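Local coordinates for transcriptional regulator (Bacillus halodurans, PDB 1Z4E), which acts as a transcriptional regulator and, having the GNAT fold, may also transfer acyl groups, at the interface of chains A and B. Sequence-based numbering; all coordinates share one arbitrary frame. Chains: chain A/B, transcriptional regulator.

Contact 1: the interface of chains A and B. Residues chain A 15, 18, 22, 42, 45-46, 57, 69; chain B 78.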
loop_
_atom_site.group_PDB
_atom_site.type_symbol
_atom_site.label_atom_id
_atom_site.label_comp_id
_atom_site.label_asym_id
_atom_site.label_seq_id
_atom_site.Cartn_x
_atom_site.Cartn_y
_atom_site.Cartn_z
ATOM N N LEU A 15 -15.837 -0.358 -16.726
ATOM C CA LEU A 15 -14.973 0.817 -16.667
ATOM C C LEU A 15 -15.680 2.158 -16.698
ATOM O O LEU A 15 -15.356 3.041 -15.909
ATOM C CB LEU A 15 -13.923 0.769 -17.779
ATOM C CG LEU A 15 -12.787 1.790 -17.626
ATOM C CD1 LEU A 15 -12.111 1.628 -16.263
ATOM C CD2 LEU A 15 -11.771 1.588 -18.743
ATOM N N MET A 18 -17.326 2.698 -13.375
ATOM C CA MET A 18 -16.349 2.878 -12.297
ATOM C C MET A 18 -15.760 4.293 -12.321
ATOM O O MET A 18 -15.660 4.942 -11.277
ATOM C CB MET A 18 -15.219 1.837 -12.393
ATOM C CG MET A 18 -15.638 0.400 -12.014
ATOM S SD MET A 18 -14.220 -0.753 -11.773
ATOM C CE MET A 18 -13.606 -0.869 -13.421
ATOM N N LEU A 22 -15.908 7.253 -9.462
ATOM C CA LEU A 22 -14.718 7.929 -8.948
ATOM C C LEU A 22 -14.852 9.451 -9.048
ATOM O O LEU A 22 -14.559 10.174 -8.093
ATOM C CB LEU A 22 -13.470 7.483 -9.715
ATOM C CG LEU A 22 -13.002 6.039 -9.514
ATOM C CD1 LEU A 22 -11.804 5.755 -10.426
ATOM C CD2 LEU A 22 -12.630 5.820 -8.052
ATOM N N TYR A 42 -7.125 6.146 -17.888
ATOM C CA TYR A 42 -7.866 5.152 -17.102
ATOM C C TYR A 42 -7.755 3.793 -17.782
ATOM O O TYR A 42 -7.678 2.753 -17.124
ATOM C CB TYR A 42 -9.350 5.523 -16.988
ATOM C CG TYR A 42 -9.657 6.684 -16.066
ATOM C CD1 TYR A 42 -9.474 6.576 -14.689
ATOM C CD2 TYR A 42 -10.135 7.892 -16.575
ATOM C CE1 TYR A 42 -9.763 7.644 -13.839
ATOM C CE2 TYR A 42 -10.423 8.967 -15.738
ATOM C CZ TYR A 42 -10.237 8.837 -14.370
ATOM O OH TYR A 42 -10.525 9.898 -13.546
ATOM N N ALA A 45 -4.308 2.207 -17.206
ATOM C CA ALA A 45 -4.232 1.718 -15.835
ATOM C C ALA A 45 -5.022 0.419 -15.708
ATOM O O ALA A 45 -4.555 -0.537 -15.092
ATOM C CB ALA A 45 -4.781 2.775 -14.862
ATOM N N PHE A 46 -6.216 0.384 -16.297
ATOM C CA PHE A 46 -7.049 -0.813 -16.235
ATOM C C PHE A 46 -6.321 -2.018 -16.804
ATOM O O PHE A 46 -6.355 -3.100 -16.221
ATOM C CB PHE A 46 -8.366 -0.625 -17.000
ATOM C CG PHE A 46 -9.297 -1.800 -16.876
ATOM C CD1 PHE A 46 -10.143 -1.921 -15.773
ATOM C CD2 PHE A 46 -9.273 -2.827 -17.820
ATOM C CE1 PHE A 46 -10.950 -3.052 -15.606
ATOM C CE2 PHE A 46 -10.077 -3.964 -17.663
ATOM C CZ PHE A 46 -10.915 -4.076 -16.553
ATOM N N LEU A 57 -9.447 -5.167 -9.410
ATOM C CA LEU A 57 -10.514 -4.188 -9.291
ATOM C C LEU A 57 -11.742 -5.049 -9.036
ATOM O O LEU A 57 -12.047 -5.967 -9.809
ATOM C CB LEU A 57 -10.663 -3.383 -10.584
ATOM C CG LEU A 57 -9.621 -2.274 -10.733
ATOM C CD1 LEU A 57 -9.595 -1.752 -12.167
ATOM C CD2 LEU A 57 -9.949 -1.155 -9.741
ATOM N N MET A 69 -17.290 -0.297 -5.597
ATOM C CA MET A 69 -16.018 -0.718 -6.169
ATOM C C MET A 69 -14.874 -0.515 -5.182
ATOM O O MET A 69 -14.994 0.235 -4.214
ATOM C CB MET A 69 -15.715 0.102 -7.443
ATOM C CG MET A 69 -15.455 1.596 -7.173
ATOM S SD MET A 69 -15.249 2.685 -8.650
ATOM C CE MET A 69 -13.576 2.294 -9.097
ATOM N N LEU B 78 -6.669 2.962 -10.584
ATOM C CA LEU B 78 -7.630 3.676 -11.422
ATOM C C LEU B 78 -7.744 5.125 -10.957
ATOM O O LEU B 78 -7.955 6.023 -11.766
ATOM C CB LEU B 78 -9.024 3.053 -11.334
ATOM C CG LEU B 78 -9.467 2.009 -12.351
ATOM C CD1 LEU B 78 -10.977 1.835 -12.227
ATOM C CD2 LEU B 78 -9.103 2.449 -13.768
#
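The backbone carbonyl oxygen O of B:Leu78 lies against the CD1–CE1 side of the A:Tyr42 ring, 3.2 Å from A:Tyr42 CE1, as a polar atom meeting aromatic C-H groups. It marks the entrance to a socket in which a GNAT-fold subunit receives one leucine of its neighbour: B:Leu78, in the loop just ahead of helix 79-82, is inserted among side chains of helices 15-24 and 40-51 and strands 55-62 and 65-76 of chain A. The isobutyl group is held from several directions. A:Leu57 lies obliquely across it and presents both methyls, with A:Leu57 CD1 3.8 Å from B:Leu78 CG. At the methyl B:Leu78 CD1, A:Met18 CE arrives roughly at a right angle, 4.0 Å away, because the methionine chain bends back at its last torsion (chi3 -68°). A similar bend in A:Met69 (chi3 -78°) turns its own CE to B:Leu78 CD1, at 4.1 Å. The other branch, B:Leu78 CD2, points to A:Leu15, whose CD1 stands 4.0 Å off. On the side of helix 40-51, B:Leu78 CD2 comes within 3.7 Å of the backbone oxygen A:Tyr42 O. Nearer the base of the inserted side chain, A:Leu22 CD1 packs 4.0 Å from B:Leu78 CB. A:Ala45 and A:Phe46 line the CD2 side more distantly.

Contact 2: the interface of chains A and B. Residues chain A 78, 80-82; chain B 31-33, 42.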
loop_
_atom_site.group_PDB
_atom_site.type_symbol
_atom_site.label_atom_id
_atom_site.label_comp_id
_atom_site.label_asym_id
_atom_site.label_seq_id
_atom_site.Cartn_x
_atom_site.Cartn_y
_atom_site.Cartn_z
ATOM N N LEU A 78 8.939 -8.527 3.887
ATOM C CA LEU A 78 9.817 -9.288 4.774
ATOM C C LEU A 78 9.283 -9.214 6.202
ATOM O O LEU A 78 9.525 -10.103 7.015
ATOM C CB LEU A 78 11.239 -8.717 4.765
ATOM C CG LEU A 78 12.088 -8.888 3.505
ATOM C CD1 LEU A 78 13.451 -8.244 3.740
ATOM C CD2 LEU A 78 12.242 -10.373 3.179
ATOM N N TYR A 80 6.763 -9.130 9.538
ATOM C CA TYR A 80 5.824 -10.105 10.075
ATOM C C TYR A 80 6.230 -11.483 9.559
ATOM O O TYR A 80 5.395 -12.271 9.109
ATOM C CB TYR A 80 4.398 -9.759 9.644
ATOM C CG TYR A 80 3.820 -8.598 10.419
ATOM C CD1 TYR A 80 3.135 -8.809 11.617
ATOM C CD2 TYR A 80 3.990 -7.287 9.978
ATOM C CE1 TYR A 80 2.635 -7.741 12.355
ATOM C CE2 TYR A 80 3.495 -6.210 10.712
ATOM C CZ TYR A 80 2.819 -6.447 11.896
ATOM O OH TYR A 80 2.316 -5.392 12.618
ATOM N N GLN A 81 7.531 -11.751 9.625
ATOM C CA GLN A 81 8.095 -13.018 9.177
ATOM C C GLN A 81 7.695 -13.369 7.742
ATOM O O GLN A 81 7.139 -14.439 7.471
ATOM C CB GLN A 81 7.692 -14.133 10.148
ATOM C CG GLN A 81 8.203 -13.876 11.564
ATOM C CD GLN A 81 7.781 -14.939 12.562
ATOM O OE1 GLN A 81 8.053 -16.127 12.378
ATOM N NE2 GLN A 81 7.118 -14.513 13.634
ATOM N N GLY A 82 7.987 -12.446 6.830
ATOM C CA GLY A 82 7.694 -12.641 5.418
ATOM C C GLY A 82 6.232 -12.815 5.057
ATOM O O GLY A 82 5.897 -13.623 4.188
ATOM N N ARG B 31 7.031 -8.879 16.437
ATOM C CA ARG B 31 6.480 -9.655 15.326
ATOM C C ARG B 31 7.488 -10.458 14.506
ATOM O O ARG B 31 7.094 -11.238 13.637
ATOM C CB ARG B 31 5.736 -8.731 14.356
ATOM C CG ARG B 31 4.591 -7.939 14.954
ATOM C CD ARG B 31 4.969 -6.487 15.227
ATOM N NE ARG B 31 5.491 -5.792 14.052
ATOM C CZ ARG B 31 5.476 -4.469 13.903
ATOM N NH1 ARG B 31 4.958 -3.699 14.849
ATOM N NH2 ARG B 31 5.987 -3.909 12.815
ATOM N N GLU B 32 8.777 -10.264 14.756
ATOM C CA GLU B 32 9.790 -10.965 13.978
ATOM C C GLU B 32 10.441 -12.134 14.719
ATOM O O GLU B 32 10.222 -12.333 15.913
ATOM C CB GLU B 32 10.871 -9.982 13.516
ATOM C CG GLU B 32 10.371 -8.761 12.733
ATOM C CD GLU B 32 9.523 -9.111 11.513
ATOM O OE1 GLU B 32 9.607 -10.252 11.001
ATOM O OE2 GLU B 32 8.774 -8.225 11.053
ATOM N N ARG B 33 11.252 -12.893 13.989
ATOM C CA ARG B 33 11.937 -14.064 14.531
ATOM C C ARG B 33 13.311 -14.224 13.879
ATOM O O ARG B 33 13.451 -14.917 12.867
ATOM C CB ARG B 33 11.080 -15.312 14.262
ATOM C CG ARG B 33 11.796 -16.649 14.417
ATOM C CD ARG B 33 11.607 -17.239 15.792
ATOM N NE ARG B 33 10.201 -17.509 16.074
ATOM C CZ ARG B 33 9.755 -17.975 17.236
ATOM N NH1 ARG B 33 10.608 -18.224 18.220
ATOM N NH2 ARG B 33 8.458 -18.182 17.418
ATOM N N TYR B 42 11.070 -15.922 5.590
ATOM C CA TYR B 42 11.837 -14.738 5.199
ATOM C C TYR B 42 12.521 -14.978 3.854
ATOM O O TYR B 42 12.533 -14.111 2.976
ATOM C CB TYR B 42 12.920 -14.418 6.228
ATOM C CG TYR B 42 12.416 -13.842 7.528
ATOM C CD1 TYR B 42 11.822 -12.585 7.567
ATOM C CD2 TYR B 42 12.565 -14.541 8.726
ATOM C CE1 TYR B 42 11.391 -12.031 8.772
ATOM C CE2 TYR B 42 12.138 -13.994 9.935
ATOM C CZ TYR B 42 11.556 -12.737 9.947
ATOM O OH TYR B 42 11.168 -12.174 11.138
#
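At the apolar centre A:Gln81 CA sits over one face of the B:Tyr42 ring, 3.5 Å from B:Tyr42 CE1, while the bent B:Arg31 chain passes over one face of the A:Tyr80 ring, its CG 3.3 Å from A:Tyr80 CE1. The arginine's guanidinium is almost parallel to that ring (4°) and the phenol oxygen sits over its centre, although B:Arg31 is poorly ordered. Helix 79-82 of chain A is a short left-handed turn, A:Tyr80, A:Gln81 and A:Gly82 all having positive phi, and it turns successive N-H groups towards B:Glu32. A bend at chi2 (-55°) carries the carboxylate to them: A:Tyr80 N donates to B:Glu32 OE2 at 2.7 Å, and A:Gln81 N to B:Glu32 OE1 at 2.9 Å, both on the syn side and tilted from the carboxylate plane. From its own chain, B:Tyr42 OH donates to the anti lone pair of B:Glu32 OE1 at 2.5 Å and helps fix the rotation, the hydroxyl itself receiving B:Arg33 N at 2.9 Å. Putting a leucine in place of B:Glu32 would probably leave both turn N-H groups and the B:Tyr42 hydroxyl without these acceptors. Farther out, the extended A:Gln81 side chain has its NE2 donating at 3.3 Å to B:Arg31 O from 47° above the carbonyl plane.

Contact 3: the interface of chains A and B. Residues chain A 80, 120-122; chain B 31, 151-153.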
loop_
_atom_site.group_PDB
_atom_site.type_symbol
_atom_site.label_atom_id
_atom_site.label_comp_id
_atom_site.label_asym_id
_atom_site.label_seq_id
_atom_site.Cartn_x
_atom_site.Cartn_y
_atom_site.Cartn_z
ATOM N N TYR A 80 6.763 -9.130 9.538
ATOM C CA TYR A 80 5.824 -10.105 10.075
ATOM C C TYR A 80 6.230 -11.483 9.559
ATOM O O TYR A 80 5.395 -12.271 9.109
ATOM C CB TYR A 80 4.398 -9.759 9.644
ATOM C CG TYR A 80 3.820 -8.598 10.419
ATOM C CD1 TYR A 80 3.135 -8.809 11.617
ATOM C CD2 TYR A 80 3.990 -7.287 9.978
ATOM C CE1 TYR A 80 2.635 -7.741 12.355
ATOM C CE2 TYR A 80 3.495 -6.210 10.712
ATOM C CZ TYR A 80 2.819 -6.447 11.896
ATOM O OH TYR A 80 2.316 -5.392 12.618
ATOM N N HIS A 120 -1.579 -12.169 5.777
ATOM C CA HIS A 120 -1.730 -12.210 7.222
ATOM C C HIS A 120 -2.313 -10.926 7.797
ATOM O O HIS A 120 -2.644 -10.851 8.981
ATOM C CB HIS A 120 -0.399 -12.560 7.885
ATOM C CG HIS A 120 0.075 -13.943 7.558
ATOM N ND1 HIS A 120 -0.794 -14.969 7.255
ATOM C CD2 HIS A 120 1.319 -14.473 7.495
ATOM C CE1 HIS A 120 -0.105 -16.072 7.019
ATOM N NE2 HIS A 120 1.179 -15.798 7.159
ATOM N N LEU A 121 -2.440 -9.909 6.961
ATOM C CA LEU A 121 -3.055 -8.672 7.410
ATOM C C LEU A 121 -3.601 -7.900 6.221
ATOM O O LEU A 121 -3.160 -8.076 5.082
ATOM C CB LEU A 121 -2.071 -7.823 8.224
ATOM C CG LEU A 121 -0.926 -7.025 7.614
ATOM C CD1 LEU A 121 -1.476 -5.835 6.845
ATOM C CD2 LEU A 121 -0.021 -6.532 8.738
ATOM N N ILE A 122 -4.606 -7.083 6.483
ATOM C CA ILE A 122 -5.184 -6.276 5.433
ATOM C C ILE A 122 -5.062 -4.843 5.934
ATOM O O ILE A 122 -5.156 -4.587 7.140
ATOM C CB ILE A 122 -6.651 -6.716 5.138
ATOM C CG1 ILE A 122 -7.217 -5.898 3.979
ATOM C CG2 ILE A 122 -7.499 -6.597 6.376
ATOM C CD1 ILE A 122 -8.404 -6.567 3.306
ATOM N N ARG B 31 7.031 -8.879 16.437
ATOM C CA ARG B 31 6.480 -9.655 15.326
ATOM C C ARG B 31 7.488 -10.458 14.506
ATOM O O ARG B 31 7.094 -11.238 13.637
ATOM C CB ARG B 31 5.736 -8.731 14.356
ATOM C CG ARG B 31 4.591 -7.939 14.954
ATOM C CD ARG B 31 4.969 -6.487 15.227
ATOM N NE ARG B 31 5.491 -5.792 14.052
ATOM C CZ ARG B 31 5.476 -4.469 13.903
ATOM N NH1 ARG B 31 4.958 -3.699 14.849
ATOM N NH2 ARG B 31 5.987 -3.909 12.815
ATOM N N MET B 151 -5.578 -4.536 10.010
ATOM C CA MET B 151 -6.333 -5.669 10.549
ATOM C C MET B 151 -5.433 -6.894 10.408
ATOM O O MET B 151 -5.096 -7.283 9.286
ATOM C CB MET B 151 -7.631 -5.912 9.756
ATOM C CG MET B 151 -8.434 -7.157 10.214
ATOM S SD MET B 151 -9.921 -7.556 9.212
ATOM C CE MET B 151 -11.058 -6.261 9.853
ATOM N N HIS B 152 -5.030 -7.482 11.533
ATOM C CA HIS B 152 -4.182 -8.674 11.521
ATOM C C HIS B 152 -5.056 -9.905 11.679
ATOM O O HIS B 152 -5.930 -9.938 12.547
ATOM C CB HIS B 152 -3.175 -8.646 12.670
ATOM C CG HIS B 152 -2.174 -7.544 12.567
ATOM N ND1 HIS B 152 -2.490 -6.227 12.817
ATOM C CD2 HIS B 152 -0.866 -7.561 12.221
ATOM C CE1 HIS B 152 -1.419 -5.477 12.629
ATOM N NE2 HIS B 152 -0.420 -6.262 12.266
ATOM N N PHE B 153 -4.822 -10.918 10.853
ATOM C CA PHE B 153 -5.627 -12.129 10.938
ATOM C C PHE B 153 -5.073 -13.108 11.965
ATOM O O PHE B 153 -3.871 -12.999 12.298
ATOM C CB PHE B 153 -5.713 -12.806 9.571
ATOM C CG PHE B 153 -6.300 -11.935 8.500
ATOM C CD1 PHE B 153 -7.491 -11.248 8.719
ATOM C CD2 PHE B 153 -5.670 -11.810 7.269
ATOM C CE1 PHE B 153 -8.048 -10.450 7.726
ATOM C CE2 PHE B 153 -6.220 -11.011 6.263
ATOM C CZ PHE B 153 -7.412 -10.331 6.495
ATOM O OXT PHE B 153 -5.856 -13.978 12.415
#
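A:Ile122 CG2 presses on B:Met151 CB at 3.5 Å, a tight apolar contact between side chains that lie next to each other and point the same way. The methyl CG2 on the isoleucine's beta-carbon is also shared with the C-terminal residue: B:Phe153 CZ stands 3.7 Å from A:Ile122 CG2, and the phenyl ring extends past the backbone of A:His120 and A:Leu121. On the opposite side of the strands A:Leu121 runs alongside B:His152; its chi1 of 75° brings CD2 to 3.7 Å from B:His152 CD2, also near one face of the A:Tyr80 ring. Strands 121-127 of chain A and 147-152 of chain B are antiparallel here. A:Ile122 N donates to B:Met151 O at 2.9 Å, B:Met151 N returns a bond to A:Ile122 O, and B:Phe153 N continues the series to A:His120 O at 2.9 Å. At the rim the B:His152 imidazole crosses the A:Tyr80 phenol at about a right angle, and NE2 donates to A:Tyr80 OH at 2.9 Å, the hydroxyl tilted 19° from the imidazole plane. With a phenylalanine at A:Tyr80, B:His152 NE2 would probably lose its acceptor and the imidazole one restraint on its rotation. The contact carries hydrogen-bonded beta pairing from one subunit to the next, uniting the chains of the deposited dimer.

Contact 4: the interface of chains A and B. Residues chain A 150-152; chain B 80, 120-122.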
loop_
_atom_site.group_PDB
_atom_site.type_symbol
_atom_site.label_atom_id
_atom_site.label_comp_id
_atom_site.label_asym_id
_atom_site.label_seq_id
_atom_site.Cartn_x
_atom_site.Cartn_y
_atom_site.Cartn_z
ATOM N N LYS A 150 1.043 11.010 2.644
ATOM C CA LYS A 150 1.050 11.091 1.186
ATOM C C LYS A 150 1.872 12.290 0.717
ATOM O O LYS A 150 1.968 13.300 1.417
ATOM C CB LYS A 150 -0.370 11.256 0.639
ATOM C CG LYS A 150 -1.428 10.345 1.236
ATOM C CD LYS A 150 -1.390 8.950 0.670
ATOM C CE LYS A 150 -2.633 8.172 1.101
ATOM N NZ LYS A 150 -2.502 6.733 0.778
ATOM N N MET A 151 2.458 12.163 -0.469
ATOM C CA MET A 151 3.246 13.229 -1.090
ATOM C C MET A 151 2.933 13.186 -2.577
ATOM O O MET A 151 3.241 12.204 -3.249
ATOM C CB MET A 151 4.750 13.011 -0.889
ATOM C CG MET A 151 5.631 14.055 -1.605
ATOM S SD MET A 151 7.423 13.724 -1.563
ATOM C CE MET A 151 7.812 14.196 0.063
ATOM N N HIS A 152 2.299 14.236 -3.086
ATOM C CA HIS A 152 1.958 14.297 -4.503
ATOM C C HIS A 152 3.048 15.048 -5.259
ATOM O O HIS A 152 3.594 16.030 -4.758
ATOM C CB HIS A 152 0.620 15.007 -4.699
ATOM C CG HIS A 152 -0.540 14.300 -4.071
ATOM N ND1 HIS A 152 -0.665 14.137 -2.707
ATOM C CD2 HIS A 152 -1.635 13.723 -4.621
ATOM C CE1 HIS A 152 -1.787 13.492 -2.444
ATOM N NE2 HIS A 152 -2.395 13.230 -3.587
ATOM N N TYR B 80 -6.974 8.937 -9.490
ATOM C CA TYR B 80 -6.069 9.977 -9.957
ATOM C C TYR B 80 -5.835 9.795 -11.446
ATOM O O TYR B 80 -4.709 9.908 -11.942
ATOM C CB TYR B 80 -4.750 9.918 -9.183
ATOM C CG TYR B 80 -4.878 10.474 -7.785
ATOM C CD1 TYR B 80 -4.951 11.849 -7.572
ATOM C CD2 TYR B 80 -4.973 9.629 -6.680
ATOM C CE1 TYR B 80 -5.119 12.372 -6.295
ATOM C CE2 TYR B 80 -5.145 10.144 -5.393
ATOM C CZ TYR B 80 -5.217 11.518 -5.213
ATOM O OH TYR B 80 -5.387 12.046 -3.955
ATOM N N HIS B 120 2.890 9.373 -9.660
ATOM C CA HIS B 120 2.458 10.749 -9.448
ATOM C C HIS B 120 2.307 11.032 -7.959
ATOM O O HIS B 120 2.080 12.170 -7.547
ATOM C CB HIS B 120 1.130 11.004 -10.174
ATOM C CG HIS B 120 1.241 10.955 -11.671
ATOM N ND1 HIS B 120 0.142 11.002 -12.501
ATOM C CD2 HIS B 120 2.322 10.871 -12.484
ATOM C CE1 HIS B 120 0.540 10.948 -13.761
ATOM N NE2 HIS B 120 1.858 10.869 -13.777
ATOM N N LEU B 121 2.460 9.985 -7.157
ATOM C CA LEU B 121 2.326 10.097 -5.712
ATOM C C LEU B 121 3.139 9.015 -4.994
ATOM O O LEU B 121 3.320 7.919 -5.517
ATOM C CB LEU B 121 0.839 9.970 -5.354
ATOM C CG LEU B 121 0.385 9.561 -3.956
ATOM C CD1 LEU B 121 0.845 10.582 -2.929
ATOM C CD2 LEU B 121 -1.137 9.447 -3.955
ATOM N N ILE B 122 3.659 9.341 -3.818
ATOM C CA ILE B 122 4.393 8.369 -3.013
ATOM C C ILE B 122 3.704 8.397 -1.647
ATOM O O ILE B 122 3.316 9.464 -1.156
ATOM C CB ILE B 122 5.899 8.709 -2.905
ATOM C CG1 ILE B 122 6.630 7.559 -2.202
ATOM C CG2 ILE B 122 6.098 10.038 -2.181
ATOM C CD1 ILE B 122 8.141 7.641 -2.301
#
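Strand 147-152 of chain A runs antiparallel to strand 121-127 of chain B, with B:Tyr80 from helix 79-82 reaching A:His152 at the end of the chain A strand. This is intermolecular beta pairing between GNAT-fold subunits, the chain-exchanged twin of the pairing made by the other copies of the strands. A:Met151 is bonded twice to B:Ile122: its N donates to B:Ile122 O at 2.9 Å, and its O receives B:Ile122 N at 2.9 Å. Their side chains project to the same side, where A:Met151 CB touches B:Ile122 CG2 at 3.5 Å; the methionine's CG, anti to its N (chi1 176°), carries the sulfur past the same methyl. On the other side A:His152 NE2 donates to B:Tyr80 OH at 3.2 Å, a nearly straight bond (169° at H) with the hydroxyl close to the imidazole plane. The two rings meet edge to face, their planes 64° apart and centroids separated by 5.5 Å. Here B:Leu121 adopts a chi1 far from that of its counterpart in chain A, and its CD1 is modelled over the face of the A:His152 imidazole, 3.9 Å from the ring centroid. That placement is doubtful, since the same methyl is modelled too near the A:Met151 carbonyl oxygen. Backbone carbons of A:Lys150 pass the B:Ile122 carbonyl oxygen at the start of the pairing.

Measured throughout between centres of C-alpha atoms, contacts 3 and 4 lie about 25 Å apart; they are twins under the two-fold axis, each joining strand 147-152 of one chain to strand 121-127 of the other. Contact 2 lies about 11 Å from contact 3 and shares A:Tyr80 and B:Arg31 with it: A:Tyr80 of helix 79-82 takes part both in the strand pairing and in the contact with the chain B loop around B:Glu32. Contact 1 sits about 33 Å from contact 2 and 17 Å from contact 4; its B:Leu78 is the counterpart of A:Leu78 in contact 2. Such reciprocal contacts suggest, without proving, a stable dimer.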